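PDB 4R29: cysteine S-methyltransferase NleE from Escherichia coli O157:H7, which probably transfers a methyl group from S-adenosylmethionine to a zinc-finger cysteine of host TAB2 and TAB3, blocking NF-kappa-B activation. Local coordinates for residues 81-92 / 101-109; 188-196 / 209-219. The protein carries 1 engineered substitution. All coordinates share one frame; numbering follows the deposited sequence.

Contact 1: residues 81-92 / 101-109; sequences PEAFEPISRNEA and TVISGKRPM. With SAM (S-adenosylmethionine), chain E.
Pro108 puts its CD over the centre of one face of the Phe84 ring, 3.6 Å from the centroid and almost on the ring normal, a CH-pi contact. The Gly105 carbonyl oxygen comes in at the ring edge, 3.4 Å from Phe84 CE1, where the slightly positive ring hydrogens suit an oxygen. Just past helix 95-103, Gly105 leaves helical geometry in a Schellman motif, with a positive phi (79°) that a residue without a side chain adopts easily. Ile87 crosses Arg107 obliquely, and its CD1 and Ala92 CB cover the same face of the guanidinium, Ala92 CB 3.4 Å from Arg107 NH2, while Met109 O lies over the opposite face; an apolar lid suits a face with no N-H to offer. Arg107 runs straight from CG to NE and meets the S-adenosylmethionine carboxylate with two hydrogen bonds, NH1 to O at 2.8 Å and NH2 to OXT at 2.6 Å. Its NE is tied to Thr101 OG1 (2.9 Å), a second-shell hydroxyl that would limit rotation of the guanidinium. Towards the surface, Glu91 crosses the Lys106 chain at about a right angle, OE1 and NZ 4.5 Å apart, while a water bridges the carbonyl oxygens of Glu85 and Lys106.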
loop_
_atom_site.group_PDB
_atom_site.type_symbol
_atom_site.label_atom_id
_atom_site.label_comp_id
_atom_site.label_asym_id
_atom_site.label_seq_id
_atom_site.Cartn_x
_atom_site.Cartn_y
_atom_site.Cartn_z
ATOM N N PRO A 81 20.176 2.152 4.751
ATOM C CA PRO A 81 21.276 2.971 5.260
ATOM C C PRO A 81 21.451 2.717 6.743
ATOM O O PRO A 81 20.563 2.150 7.386
ATOM C CB PRO A 81 20.775 4.401 5.050
ATOM C CG PRO A 81 19.287 4.276 5.138
ATOM C CD PRO A 81 18.976 2.954 4.471
ATOM N N GLU A 82 22.596 3.130 7.268
ATOM C CA GLU A 82 22.845 3.077 8.686
ATOM C C GLU A 82 21.720 3.853 9.362
ATOM O O GLU A 82 21.313 3.534 10.472
ATOM C CB GLU A 82 24.205 3.704 8.987
ATOM C CG GLU A 82 24.723 3.452 10.392
ATOM C CD GLU A 82 26.118 4.023 10.611
ATOM O OE1 GLU A 82 26.288 5.258 10.473
ATOM O OE2 GLU A 82 27.044 3.236 10.916
ATOM N N ALA A 83 21.215 4.872 8.669
ATOM C CA ALA A 83 20.119 5.708 9.168
ATOM C C ALA A 83 19.356 6.381 8.009
ATOM O O ALA A 83 19.942 6.748 6.990
ATOM C CB ALA A 83 20.646 6.753 10.147
ATOM N N PHE A 84 18.048 6.544 8.162
ATOM C CA PHE A 84 17.256 7.139 7.098
ATOM C C PHE A 84 17.242 8.659 7.153
ATOM O O PHE A 84 17.304 9.255 8.235
ATOM C CB PHE A 84 15.814 6.635 7.144
ATOM C CG PHE A 84 15.683 5.143 7.075
ATOM C CD1 PHE A 84 15.770 4.485 5.867
ATOM C CD2 PHE A 84 15.442 4.403 8.218
ATOM C CE1 PHE A 84 15.625 3.111 5.789
ATOM C CE2 PHE A 84 15.307 3.018 8.147
ATOM C CZ PHE A 84 15.399 2.378 6.921
ATOM N N GLU A 85 17.151 9.264 5.968
ATOM C CA GLU A 85 16.851 10.679 5.799
ATOM C C GLU A 85 15.461 10.827 5.181
ATOM O O GLU A 85 15.047 9.990 4.382
ATOM C CB GLU A 85 17.854 11.325 4.838
ATOM C CG GLU A 85 19.244 11.552 5.393
ATOM C CD GLU A 85 20.226 11.967 4.309
ATOM O OE1 GLU A 85 19.771 12.381 3.212
ATOM O OE2 GLU A 85 21.450 11.872 4.552
ATOM N N PRO A 86 14.750 11.910 5.522
ATOM C CA PRO A 86 13.438 12.206 4.939
ATOM C C PRO A 86 13.466 12.292 3.419
ATOM O O PRO A 86 14.392 12.856 2.828
ATOM C CB PRO A 86 13.108 13.587 5.511
ATOM C CG PRO A 86 13.831 13.646 6.790
ATOM C CD PRO A 86 15.116 12.878 6.568
ATOM N N ILE A 87 12.435 11.738 2.795
ATOM C CA ILE A 87 12.264 11.853 1.368
ATOM C C ILE A 87 11.274 12.976 1.152
ATOM O O ILE A 87 10.575 13.400 2.082
ATOM C CB ILE A 87 11.635 10.570 0.763
ATOM C CG1 ILE A 87 10.288 10.282 1.439
ATOM C CG2 ILE A 87 12.564 9.389 0.928
ATOM C CD1 ILE A 87 9.332 9.399 0.633
ATOM N N SER A 88 11.200 13.444 -0.084
ATOM C CA SER A 88 10.098 14.286 -0.480
ATOM C C SER A 88 8.878 13.425 -0.765
ATOM O O SER A 88 8.969 12.374 -1.422
ATOM C CB SER A 88 10.438 15.104 -1.730
ATOM O OG SER A 88 9.245 15.560 -2.338
ATOM N N ARG A 89 7.742 13.895 -0.254
ATOM C CA ARG A 89 6.424 13.365 -0.561
ATOM C C ARG A 89 6.255 13.085 -2.062
ATOM O O ARG A 89 5.552 12.146 -2.458
ATOM C CB ARG A 89 5.369 14.377 -0.086
ATOM C CG ARG A 89 4.134 14.465 -0.968
ATOM C CD ARG A 89 3.280 13.235 -0.739
ATOM N NE ARG A 89 2.146 13.155 -1.653
ATOM C CZ ARG A 89 1.366 12.087 -1.755
ATOM N NH1 ARG A 89 1.615 11.019 -1.006
ATOM N NH2 ARG A 89 0.354 12.084 -2.611
ATOM N N ASN A 90 6.892 13.911 -2.889
ATOM C CA ASN A 90 6.840 13.754 -4.345
ATOM C C ASN A 90 7.408 12.436 -4.876
ATOM O O ASN A 90 6.938 11.937 -5.890
ATOM C CB ASN A 90 7.504 14.941 -5.041
ATOM C CG ASN A 90 6.755 16.235 -4.804
ATOM O OD1 ASN A 90 5.522 16.245 -4.723
ATOM N ND2 ASN A 90 7.492 17.331 -4.660
ATOM N N GLU A 91 8.388 11.869 -4.171
ATOM C CA GLU A 91 8.986 10.578 -4.543
ATOM C C GLU A 91 8.050 9.386 -4.286
ATOM O O GLU A 91 8.276 8.276 -4.787
ATOM C CB GLU A 91 10.295 10.354 -3.785
ATOM C CG GLU A 91 11.334 11.452 -3.939
ATOM C CD GLU A 91 12.521 11.263 -2.989
ATOM O OE1 GLU A 91 13.187 10.207 -3.058
ATOM O OE2 GLU A 91 12.786 12.160 -2.163
ATOM N N ALA A 92 6.999 9.614 -3.501
ATOM C CA ALA A 92 6.126 8.522 -3.111
ATOM C C ALA A 92 4.659 8.855 -3.342
ATOM O O ALA A 92 3.796 8.412 -2.592
ATOM C CB ALA A 92 6.363 8.150 -1.656
ATOM N N THR A 101 10.846 3.747 -3.153
ATOM C CA THR A 101 11.563 4.389 -2.059
ATOM C C THR A 101 11.838 3.391 -0.923
ATOM O O THR A 101 12.734 3.585 -0.109
ATOM C CB THR A 101 10.758 5.598 -1.490
ATOM O OG1 THR A 101 9.413 5.185 -1.229
ATOM C CG2 THR A 101 10.731 6.772 -2.466
ATOM N N VAL A 102 11.051 2.329 -0.849
ATOM C CA VAL A 102 11.293 1.349 0.188
ATOM C C VAL A 102 12.335 0.314 -0.272
ATOM O O VAL A 102 13.281 0.028 0.462
ATOM C CB VAL A 102 9.986 0.674 0.657
ATOM C CG1 VAL A 102 10.285 -0.416 1.650
ATOM C CG2 VAL A 102 9.034 1.721 1.252
ATOM N N ILE A 103 12.177 -0.224 -1.485
ATOM C CA ILE A 103 13.094 -1.255 -1.971
ATOM C C ILE A 103 14.502 -0.709 -2.242
ATOM O O ILE A 103 15.484 -1.434 -2.138
ATOM C CB ILE A 103 12.545 -2.054 -3.182
ATOM C CG1 ILE A 103 12.671 -1.278 -4.499
ATOM C CG2 ILE A 103 11.096 -2.530 -2.928
ATOM C CD1 ILE A 103 12.315 -2.130 -5.730
ATOM N N SER A 104 14.603 0.578 -2.540
ATOM C CA SER A 104 15.908 1.199 -2.727
ATOM C C SER A 104 16.516 1.592 -1.378
ATOM O O SER A 104 17.604 2.152 -1.317
ATOM C CB SER A 104 15.779 2.439 -3.612
ATOM O OG SER A 104 15.039 3.464 -2.948
ATOM N N GLY A 105 15.789 1.332 -0.298
ATOM C CA GLY A 105 16.283 1.610 1.039
ATOM C C GLY A 105 16.218 3.060 1.518
ATOM O O GLY A 105 16.791 3.395 2.555
ATOM N N LYS A 106 15.524 3.925 0.788
ATOM C CA LYS A 106 15.411 5.330 1.194
ATOM C C LYS A 106 14.613 5.499 2.484
ATOM O O LYS A 106 14.852 6.432 3.250
ATOM C CB LYS A 106 14.730 6.167 0.118
ATOM C CG LYS A 106 15.587 6.541 -1.059
ATOM C CD LYS A 106 14.899 7.652 -1.828
ATOM C CE LYS A 106 15.497 7.811 -3.179
ATOM N NZ LYS A 106 15.620 6.452 -3.801
ATOM N N ARG A 107 13.651 4.614 2.711
ATOM C CA ARG A 107 12.816 4.696 3.906
ATOM C C ARG A 107 12.324 3.302 4.284
ATOM O O ARG A 107 12.356 2.385 3.465
ATOM C CB ARG A 107 11.624 5.664 3.694
ATOM C CG ARG A 107 10.687 5.275 2.559
ATOM C CD ARG A 107 9.460 6.197 2.467
ATOM N NE ARG A 107 8.537 5.722 1.444
ATOM C CZ ARG A 107 7.232 5.992 1.396
ATOM N NH1 ARG A 107 6.653 6.764 2.325
ATOM N NH2 ARG A 107 6.503 5.493 0.406
ATOM N N PRO A 108 11.868 3.142 5.532
ATOM C CA PRO A 108 11.462 1.816 6.009
ATOM C C PRO A 108 10.042 1.344 5.611
ATOM O O PRO A 108 9.800 0.143 5.634
ATOM C CB PRO A 108 11.599 1.945 7.539
ATOM C CG PRO A 108 11.361 3.393 7.807
ATOM C CD PRO A 108 11.998 4.113 6.634
ATOM N N MET A 109 9.116 2.244 5.308
ATOM C CA MET A 109 7.806 1.806 4.809
ATOM C C MET A 109 7.044 2.796 3.938
ATOM O O MET A 109 7.323 3.997 3.918
ATOM C CB MET A 109 6.911 1.165 5.892
ATOM C CG MET A 109 5.959 2.032 6.624
ATOM S SD MET A 109 4.430 2.638 5.832
ATOM C CE MET A 109 4.170 3.922 7.060
HETATM N N SAM E . 1.802 6.291 -1.165
HETATM C CA SAM E . 2.172 7.135 -0.029
HETATM C C SAM E . 3.472 6.670 0.618
HETATM O O SAM E . 4.124 7.461 1.308
HETATM O OXT SAM E . 3.866 5.499 0.481
HETATM C CB SAM E . 1.094 7.161 1.051
HETATM C CG SAM E . -0.154 7.946 0.679
HETATM S SD SAM E . -1.178 8.417 2.111
HETATM C CE SAM E . -2.435 9.317 1.168
HETATM C "C5'" SAM E . -0.236 9.846 2.697
HETATM C "C4'" SAM E . -0.866 10.418 3.964
HETATM O "O4'" SAM E . 0.092 11.162 4.694
HETATM C "C3'" SAM E . -2.030 11.356 3.657
HETATM O "O3'" SAM E . -3.268 10.672 3.674
HETATM C "C2'" SAM E . -1.941 12.395 4.754
HETATM O "O2'" SAM E . -2.782 11.959 5.783
HETATM C "C1'" SAM E . -0.503 12.319 5.260
HETATM N N9 SAM E . 0.347 13.443 4.821
HETATM C C8 SAM E . 1.091 14.252 5.637
HETATM N N7 SAM E . 1.768 15.139 4.886
HETATM C C5 SAM E . 1.472 14.901 3.589
HETATM C C6 SAM E . 1.891 15.511 2.416
HETATM N N6 SAM E . 2.740 16.533 2.461
HETATM N N1 SAM E . 1.415 15.050 1.211
HETATM C C2 SAM E . 0.537 13.980 1.175
HETATM N N3 SAM E . 0.126 13.373 2.344
HETATM C C4 SAM E . 0.588 13.827 3.536
HETATM O O HOH W 1 13.364 8.024 5.220
HETATM O O HOH W 2 17.760 7.931 3.374
#

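Contact 2: residues 188-196 / 209-219; sequences VKSEMIIAR and IDSYMKYINNK. With SAM (S-adenosylmethionine), chain E.
Tyr212 OH donates a 2.7 Å hydrogen bond to Glu191 OE2, with the ring nearly perpendicular to the carboxylate. The same oxygen takes a very short bond from the ribose O2' of S-adenosylmethionine, so one acidic atom joins cofactor and both helices. Tyr212, its CG anti to the backbone N (chi1 -177°), stacks one ring face against the adenine, CG 3.5 Å from SAM C5, while Ala195 CB fills in at the ring edge, 3.6 Å from CE2. A methyl is small enough to touch both this edge and Met213 SD, and Ile216 CD1 closes the tight part against Glu191 CB at 3.8 Å. The solvent side is held by longer, flexible chains. Met192 bends twice to bring SD to Met213 CE and its methyl to Asn217, and Lys219 crosses Val188 with its aliphatic part. Both terminal nitrogens of Arg196 converge on Asp210 OD1, NH1 at 3.1 Å and NH2 at 3.0 Å, a salt bridge in the guanidinium plane with Ile209 CG2 over one face. The segments run nearly antiparallel, at 150° with axes 9.4 Å apart, as a helical hairpin; Ser190 and Ile194 turn to helix 155-181, whose Lys171 forms a salt bridge with Glu191 OE1.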
loop_
_atom_site.group_PDB
_atom_site.type_symbol
_atom_site.label_atom_id
_atom_site.label_comp_id
_atom_site.label_asym_id
_atom_site.label_seq_id
_atom_site.Cartn_x
_atom_site.Cartn_y
_atom_site.Cartn_z
ATOM N N VAL A 188 -11.715 15.600 5.923
ATOM C CA VAL A 188 -10.748 16.623 6.314
ATOM C C VAL A 188 -10.574 16.695 7.830
ATOM O O VAL A 188 -9.463 16.866 8.316
ATOM C CB VAL A 188 -11.137 18.008 5.731
ATOM C CG1 VAL A 188 -10.396 19.106 6.435
ATOM C CG2 VAL A 188 -10.842 18.059 4.240
ATOM N N LYS A 189 -11.663 16.548 8.582
ATOM C CA LYS A 189 -11.560 16.445 10.041
ATOM C C LYS A 189 -10.692 15.271 10.502
ATOM O O LYS A 189 -9.915 15.409 11.442
ATOM C CB LYS A 189 -12.941 16.334 10.705
ATOM C CG LYS A 189 -13.774 17.615 10.672
ATOM C CD LYS A 189 -15.118 17.364 11.379
ATOM C CE LYS A 189 -16.038 18.601 11.389
ATOM N NZ LYS A 189 -17.292 18.303 12.181
ATOM N N SER A 190 -10.846 14.119 9.855
ATOM C CA SER A 190 -10.109 12.925 10.248
ATOM C C SER A 190 -8.640 13.082 9.851
ATOM O O SER A 190 -7.753 12.615 10.557
ATOM C CB SER A 190 -10.729 11.646 9.664
ATOM O OG SER A 190 -10.500 11.542 8.265
ATOM N N GLU A 191 -8.390 13.775 8.744
ATOM C CA GLU A 191 -7.017 14.142 8.382
ATOM C C GLU A 191 -6.362 15.027 9.437
ATOM O O GLU A 191 -5.165 14.900 9.693
ATOM C CB GLU A 191 -6.971 14.869 7.031
ATOM C CG GLU A 191 -7.131 13.962 5.811
ATOM C CD GLU A 191 -6.085 12.850 5.759
ATOM O OE1 GLU A 191 -6.401 11.719 6.152
ATOM O OE2 GLU A 191 -4.955 13.096 5.306
ATOM N N MET A 192 -7.118 15.961 10.019
ATOM C CA MET A 192 -6.506 16.854 10.989
ATOM C C MET A 192 -6.030 16.008 12.170
ATOM O O MET A 192 -5.035 16.320 12.811
ATOM C CB MET A 192 -7.484 17.948 11.443
ATOM C CG MET A 192 -6.905 18.926 12.469
ATOM S SD MET A 192 -5.495 19.928 11.866
ATOM C CE MET A 192 -6.292 21.301 11.004
ATOM N N ILE A 193 -6.731 14.908 12.425
ATOM C CA ILE A 193 -6.403 14.064 13.570
ATOM C C ILE A 193 -5.129 13.209 13.363
ATOM O O ILE A 193 -4.314 13.050 14.284
ATOM C CB ILE A 193 -7.576 13.108 13.926
ATOM C CG1 ILE A 193 -8.892 13.877 14.114
ATOM C CG2 ILE A 193 -7.226 12.279 15.131
ATOM C CD1 ILE A 193 -9.035 14.567 15.428
ATOM N N ILE A 194 -4.947 12.658 12.166
ATOM C CA ILE A 194 -3.847 11.698 11.988
ATOM C C ILE A 194 -2.802 12.047 10.925
ATOM O O ILE A 194 -1.815 11.325 10.774
ATOM C CB ILE A 194 -4.385 10.285 11.713
ATOM C CG1 ILE A 194 -5.450 10.321 10.614
ATOM C CG2 ILE A 194 -4.947 9.666 12.988
ATOM C CD1 ILE A 194 -4.896 10.263 9.226
ATOM N N ALA A 195 -2.997 13.146 10.201
ATOM C CA ALA A 195 -2.192 13.399 9.006
ATOM C C ALA A 195 -0.717 13.650 9.335
ATOM O O ALA A 195 0.153 13.131 8.659
ATOM C CB ALA A 195 -2.774 14.549 8.163
ATOM N N ARG A 196 -0.441 14.440 10.368
ATOM C CA ARG A 196 0.940 14.728 10.758
ATOM C C ARG A 196 1.647 13.456 11.194
ATOM O O ARG A 196 2.796 13.200 10.819
ATOM C CB ARG A 196 1.012 15.775 11.878
ATOM C CG ARG A 196 2.436 16.000 12.396
ATOM C CD ARG A 196 2.561 17.220 13.319
ATOM N NE ARG A 196 2.159 18.467 12.677
ATOM C CZ ARG A 196 2.954 19.245 11.943
ATOM N NH1 ARG A 196 4.220 18.910 11.717
ATOM N NH2 ARG A 196 2.475 20.364 11.414
ATOM N N ILE A 209 5.152 18.257 5.490
ATOM C CA ILE A 209 4.100 17.910 6.435
ATOM C C ILE A 209 3.395 19.173 6.975
ATOM O O ILE A 209 2.157 19.222 7.048
ATOM C CB ILE A 209 4.643 17.052 7.598
ATOM C CG1 ILE A 209 5.326 15.768 7.076
ATOM C CG2 ILE A 209 3.531 16.733 8.584
ATOM C CD1 ILE A 209 6.135 14.998 8.169
ATOM N N ASP A 210 4.176 20.189 7.345
ATOM C CA ASP A 210 3.596 21.465 7.771
ATOM C C ASP A 210 2.705 22.000 6.678
ATOM O O ASP A 210 1.567 22.391 6.912
ATOM C CB ASP A 210 4.667 22.510 8.049
ATOM C CG ASP A 210 5.442 22.228 9.302
ATOM O OD1 ASP A 210 4.936 21.499 10.176
ATOM O OD2 ASP A 210 6.568 22.749 9.414
ATOM N N SER A 211 3.233 22.022 5.472
ATOM C CA SER A 211 2.478 22.542 4.358
ATOM C C SER A 211 1.162 21.763 4.154
ATOM O O SER A 211 0.150 22.342 3.765
ATOM C CB SER A 211 3.356 22.552 3.108
ATOM O OG SER A 211 2.586 22.819 1.958
ATOM N N TYR A 212 1.164 20.459 4.437
ATOM C CA TYR A 212 -0.066 19.675 4.288
ATOM C C TYR A 212 -1.075 19.984 5.405
ATOM O O TYR A 212 -2.269 20.065 5.156
ATOM C CB TYR A 212 0.230 18.174 4.208
ATOM C CG TYR A 212 -0.989 17.302 3.986
ATOM C CD1 TYR A 212 -1.442 17.004 2.707
ATOM C CD2 TYR A 212 -1.686 16.775 5.056
ATOM C CE1 TYR A 212 -2.560 16.189 2.506
ATOM C CE2 TYR A 212 -2.790 15.962 4.870
ATOM C CZ TYR A 212 -3.217 15.671 3.600
ATOM O OH TYR A 212 -4.320 14.870 3.441
ATOM N N MET A 213 -0.586 20.168 6.628
ATOM C CA MET A 213 -1.447 20.530 7.742
ATOM C C MET A 213 -2.082 21.891 7.493
ATOM O O MET A 213 -3.238 22.093 7.826
ATOM C CB MET A 213 -0.679 20.531 9.068
ATOM C CG MET A 213 -0.111 19.167 9.464
ATOM S SD MET A 213 -1.273 17.814 9.164
ATOM C CE MET A 213 -2.472 18.070 10.486
ATOM N N LYS A 214 -1.340 22.815 6.886
ATOM C CA LYS A 214 -1.915 24.117 6.531
ATOM C C LYS A 214 -3.010 24.007 5.464
ATOM O O LYS A 214 -4.038 24.687 5.557
ATOM C CB LYS A 214 -0.849 25.133 6.113
ATOM C CG LYS A 214 -1.441 26.367 5.428
ATOM C CD LYS A 214 -1.036 27.693 6.104
ATOM C CE LYS A 214 -1.803 27.988 7.421
ATOM N NZ LYS A 214 -3.213 28.480 7.248
ATOM N N TYR A 215 -2.796 23.150 4.466
ATOM C CA TYR A 215 -3.836 22.834 3.493
ATOM C C TYR A 215 -5.105 22.231 4.147
ATOM O O TYR A 215 -6.233 22.639 3.834
ATOM C CB TYR A 215 -3.278 21.897 2.423
ATOM C CG TYR A 215 -4.333 21.160 1.625
ATOM C CD1 TYR A 215 -4.914 21.723 0.478
ATOM C CD2 TYR A 215 -4.746 19.898 2.013
ATOM C CE1 TYR A 215 -5.892 21.029 -0.241
ATOM C CE2 TYR A 215 -5.714 19.202 1.313
ATOM C CZ TYR A 215 -6.283 19.760 0.198
ATOM O OH TYR A 215 -7.239 19.011 -0.459
ATOM N N ILE A 216 -4.927 21.263 5.052
ATOM C CA ILE A 216 -6.057 20.692 5.798
ATOM C C ILE A 216 -6.743 21.778 6.648
ATOM O O ILE A 216 -7.975 21.895 6.676
ATOM C CB ILE A 216 -5.603 19.536 6.728
ATOM C CG1 ILE A 216 -5.131 18.321 5.911
ATOM C CG2 ILE A 216 -6.718 19.160 7.737
ATOM C CD1 ILE A 216 -6.143 17.848 4.832
ATOM N N ASN A 217 -5.932 22.570 7.344
ATOM C CA ASN A 217 -6.463 23.642 8.167
ATOM C C ASN A 217 -7.347 24.590 7.356
ATOM O O ASN A 217 -8.445 24.928 7.772
ATOM C CB ASN A 217 -5.344 24.410 8.864
ATOM C CG ASN A 217 -5.872 25.572 9.696
ATOM O OD1 ASN A 217 -6.553 25.378 10.706
ATOM N ND2 ASN A 217 -5.576 26.791 9.257
ATOM N N ASN A 218 -6.868 24.999 6.193
ATOM C CA ASN A 218 -7.658 25.851 5.317
ATOM C C ASN A 218 -9.009 25.262 4.951
ATOM O O ASN A 218 -10.022 25.944 5.023
ATOM C CB ASN A 218 -6.868 26.213 4.071
ATOM C CG ASN A 218 -5.808 27.246 4.365
ATOM O OD1 ASN A 218 -5.859 27.902 5.409
ATOM N ND2 ASN A 218 -4.833 27.393 3.463
ATOM N N LYS A 219 -9.021 23.996 4.569
ATOM C CA LYS A 219 -10.268 23.266 4.351
ATOM C C LYS A 219 -11.351 23.435 5.444
ATOM O O LYS A 219 -12.530 23.205 5.171
ATOM C CB LYS A 219 -9.966 21.784 4.172
ATOM C CG LYS A 219 -10.408 21.235 2.849
ATOM C CD LYS A 219 -9.338 21.418 1.814
ATOM C CE LYS A 219 -9.870 20.932 0.474
ATOM N NZ LYS A 219 -10.945 19.876 0.699
HETATM N N SAM E . 1.802 6.291 -1.165
HETATM C CA SAM E . 2.172 7.135 -0.029
HETATM C C SAM E . 3.472 6.670 0.618
HETATM O O SAM E . 4.124 7.461 1.308
HETATM O OXT SAM E . 3.866 5.499 0.481
HETATM C CB SAM E . 1.094 7.161 1.051
HETATM C CG SAM E . -0.154 7.946 0.679
HETATM S SD SAM E . -1.178 8.417 2.111
HETATM C CE SAM E . -2.435 9.317 1.168
HETATM C "C5'" SAM E . -0.236 9.846 2.697
HETATM C "C4'" SAM E . -0.866 10.418 3.964
HETATM O "O4'" SAM E . 0.092 11.162 4.694
HETATM C "C3'" SAM E . -2.030 11.356 3.657
HETATM O "O3'" SAM E . -3.268 10.672 3.674
HETATM C "C2'" SAM E . -1.941 12.395 4.754
HETATM O "O2'" SAM E . -2.782 11.959 5.783
HETATM C "C1'" SAM E . -0.503 12.319 5.260
HETATM N N9 SAM E . 0.347 13.443 4.821
HETATM C C8 SAM E . 1.091 14.252 5.637
HETATM N N7 SAM E . 1.768 15.139 4.886
HETATM C C5 SAM E . 1.472 14.901 3.589
HETATM C C6 SAM E . 1.891 15.511 2.416
HETATM N N6 SAM E . 2.740 16.533 2.461
HETATM N N1 SAM E . 1.415 15.050 1.211
HETATM C C2 SAM E . 0.537 13.980 1.175
HETATM N N3 SAM E . 0.126 13.373 2.344
HETATM C C4 SAM E . 0.588 13.827 3.536
#

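From the N terminus, helix 59-76 leads into the loop 81-92, and contact 1 closes a short loop as the last turn of helix 95-103 and the residues after it come back against 81-92 before strand 109-114. The antiparallel sheet and helix 155-181 follow before contact 2 pairs helix 186-201 with helix 206-219, closing the short turn that joins them. The closures come in series, neither nested nor crossed, with centres about 22 Å and nearest atoms about 7 Å apart. S-adenosylmethionine spans that gap, its amino-acid end at contact 1 and its adenosine mainly at contact 2, with Arg89 of contact 1 also against the adenine. Glu208, bonded to Ser88 and Arg89, ties helix 206-219 to the loop 81-92.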